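Long-range contact in Afp2 (Serratia entomophila, PDB 6RBN), which probably forms part of the contractile sheath around the inner tube of the anti-feeding prophage, a phage-tail-like injection particle: residues C[50-55]-C[66-71]. Numbering follows the deposited sequence.
Sequences RNWAEF and AFYTSL
Phe55 and Leu71 make the apolar centre of this buried contact. The Phe55 CG stands anti to the backbone N (chi1 176°), which sends the ring out toward helix 66-75. Leu71 CB lies over one face of that ring, offset toward its rim, in a CH-pi contact 4.2 Å from the Phe55 ring centroid. The leucine side chain crosses the ring obliquely, and Leu71 CD1 comes to 3.5 Å from Phe55 CE1.

The aromatic contacts continue on the Tyr68 side. Phe55 CE2 meets Tyr68 CE1 at 3.5 Å. The two ring planes are tilted by 30° and slid apart, so they hardly overlap. Trp52 also extends anti to its backbone N. The Trp52 and Tyr68 side chains cross at about a right angle, and the far end of the indole makes the contact. Trp52 CH2 lies 4.0 Å from Tyr68 OH. Trp52 NE1 is hydrogen-bonded to Ser18 OG, which fixes the polar end of the indole.

The contact packs the short helix 52-58, which follows strand 46-49, outermost in the mixed sheet within this chain, against helix 66-75. Leu71 also touches Phe32, Cys82 and Leu84 on strands 30-34 and 82-86, so helix 66-75 packs on the sheet as well as on helix 52-58.

Polar bonds shape each segment locally. Asn51 is the N-cap of helix 52-58, and its OD1 accepts from Glu54 N at 3.1 Å, from above the carbonyl plane. Glu54 OE1 in turn accepts from Arg50 N at 3.0 Å. In helix 66-75, Ser70 OG donates to Ala66 O at 2.7 Å, nearly along the C=O axis.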
loop_
_atom_site.group_PDB
_atom_site.type_symbol
_atom_site.label_atom_id
_atom_site.label_comp_id
_atom_site.label_asym_id
_atom_site.label_seq_id
_atom_site.Cartn_x
_atom_site.Cartn_y
_atom_site.Cartn_z
ATOM N N ARG C 50 75.043 12.878 48.567
ATOM C CA ARG C 50 73.908 11.964 48.543
ATOM C C ARG C 50 73.990 10.869 49.595
ATOM O O ARG C 50 72.949 10.409 50.075
ATOM C CB ARG C 50 73.772 11.320 47.164
ATOM C CG ARG C 50 73.364 12.288 46.075
ATOM C CD ARG C 50 73.249 11.598 44.733
ATOM N NE ARG C 50 72.855 12.533 43.686
ATOM C CZ ARG C 50 73.717 13.230 42.951
ATOM N NH1 ARG C 50 75.021 13.096 43.150
ATOM N NH2 ARG C 50 73.273 14.061 42.018
ATOM N N ASN C 51 75.191 10.427 49.958
ATOM C CA ASN C 51 75.347 9.400 50.975
ATOM C C ASN C 51 76.684 9.588 51.680
ATOM O O ASN C 51 77.404 10.563 51.441
ATOM C CB ASN C 51 75.185 7.997 50.370
ATOM C CG ASN C 51 76.098 7.740 49.186
ATOM O OD1 ASN C 51 76.948 8.552 48.838
ATOM N ND2 ASN C 51 75.909 6.594 48.552
ATOM N N TRP C 52 77.004 8.644 52.564
ATOM C CA TRP C 52 78.247 8.716 53.324
ATOM C C TRP C 52 79.462 8.430 52.451
ATOM O O TRP C 52 80.559 8.916 52.744
ATOM C CB TRP C 52 78.184 7.743 54.501
ATOM C CG TRP C 52 79.426 7.676 55.331
ATOM C CD1 TRP C 52 80.326 6.657 55.372
ATOM C CD2 TRP C 52 79.921 8.682 56.222
ATOM N NE1 TRP C 52 81.341 6.954 56.242
ATOM C CE2 TRP C 52 81.114 8.193 56.779
ATOM C CE3 TRP C 52 79.464 9.943 56.608
ATOM C CZ2 TRP C 52 81.862 8.922 57.696
ATOM C CZ3 TRP C 52 80.206 10.663 57.520
ATOM C CH2 TRP C 52 81.391 10.152 58.052
ATOM N N ALA C 53 79.285 7.660 51.378
ATOM C CA ALA C 53 80.404 7.342 50.499
ATOM C C ALA C 53 80.857 8.565 49.710
ATOM O O ALA C 53 82.059 8.765 49.510
ATOM C CB ALA C 53 80.023 6.204 49.556
ATOM N N GLU C 54 79.914 9.398 49.262
ATOM C CA GLU C 54 80.286 10.612 48.544
ATOM C C GLU C 54 80.861 11.668 49.475
ATOM O O GLU C 54 81.612 12.540 49.029
ATOM C CB GLU C 54 79.085 11.186 47.800
ATOM C CG GLU C 54 78.614 10.352 46.636
ATOM C CD GLU C 54 77.430 10.975 45.931
ATOM O OE1 GLU C 54 76.932 12.013 46.413
ATOM O OE2 GLU C 54 76.996 10.427 44.896
ATOM N N PHE C 55 80.515 11.616 50.759
ATOM C CA PHE C 55 81.013 12.621 51.689
ATOM C C PHE C 55 82.462 12.361 52.075
ATOM O O PHE C 55 83.235 13.307 52.260
ATOM C CB PHE C 55 80.117 12.672 52.924
ATOM C CG PHE C 55 80.597 13.616 53.976
ATOM C CD1 PHE C 55 80.603 14.975 53.752
ATOM C CD2 PHE C 55 81.014 13.143 55.205
ATOM C CE1 PHE C 55 81.049 15.843 54.722
ATOM C CE2 PHE C 55 81.448 14.009 56.184
ATOM C CZ PHE C 55 81.464 15.361 55.941
ATOM N N ALA C 66 82.628 21.763 63.217
ATOM C CA ALA C 66 81.203 21.591 63.475
ATOM C C ALA C 66 80.419 21.105 62.265
ATOM O O ALA C 66 79.331 20.549 62.439
ATOM C CB ALA C 66 80.605 22.903 63.977
ATOM N N PHE C 67 80.928 21.298 61.047
ATOM C CA PHE C 67 80.206 20.780 59.891
ATOM C C PHE C 67 80.435 19.287 59.718
ATOM O O PHE C 67 79.563 18.590 59.190
ATOM C CB PHE C 67 80.603 21.536 58.614
ATOM C CG PHE C 67 81.995 21.236 58.119
ATOM C CD1 PHE C 67 83.088 21.909 58.636
ATOM C CD2 PHE C 67 82.203 20.321 57.094
ATOM C CE1 PHE C 67 84.362 21.640 58.176
ATOM C CE2 PHE C 67 83.471 20.048 56.635
ATOM C CZ PHE C 67 84.552 20.711 57.175
ATOM N N TYR C 68 81.591 18.782 60.147
ATOM C CA TYR C 68 81.895 17.370 59.965
ATOM C C TYR C 68 81.121 16.506 60.948
ATOM O O TYR C 68 80.609 15.446 60.577
ATOM C CB TYR C 68 83.396 17.124 60.120
ATOM C CG TYR C 68 83.812 15.706 59.800
ATOM C CD1 TYR C 68 83.976 15.296 58.486
ATOM C CD2 TYR C 68 84.022 14.774 60.807
ATOM C CE1 TYR C 68 84.351 14.008 58.184
ATOM C CE2 TYR C 68 84.389 13.481 60.514
ATOM C CZ TYR C 68 84.553 13.103 59.199
ATOM O OH TYR C 68 84.925 11.816 58.899
ATOM N N THR C 69 81.038 16.937 62.207
ATOM C CA THR C 69 80.314 16.167 63.208
ATOM C C THR C 69 78.810 16.250 63.014
ATOM O O THR C 69 78.089 15.375 63.500
ATOM C CB THR C 69 80.681 16.648 64.606
ATOM O OG1 THR C 69 80.284 18.012 64.758
ATOM C CG2 THR C 69 82.169 16.551 64.808
ATOM N N SER C 70 78.323 17.276 62.320
ATOM C CA SER C 70 76.905 17.343 62.002
ATOM C C SER C 70 76.539 16.342 60.918
ATOM O O SER C 70 75.498 15.682 60.998
ATOM C CB SER C 70 76.533 18.757 61.571
ATOM O OG SER C 70 76.736 19.671 62.629
ATOM N N LEU C 71 77.386 16.215 59.903
ATOM C CA LEU C 71 77.115 15.301 58.805
ATOM C C LEU C 71 77.408 13.855 59.163
ATOM O O LEU C 71 76.699 12.961 58.698
ATOM C CB LEU C 71 77.922 15.720 57.586
ATOM C CG LEU C 71 77.315 16.971 56.975
ATOM C CD1 LEU C 71 78.238 17.578 55.995
ATOM C CD2 LEU C 71 76.076 16.541 56.276
#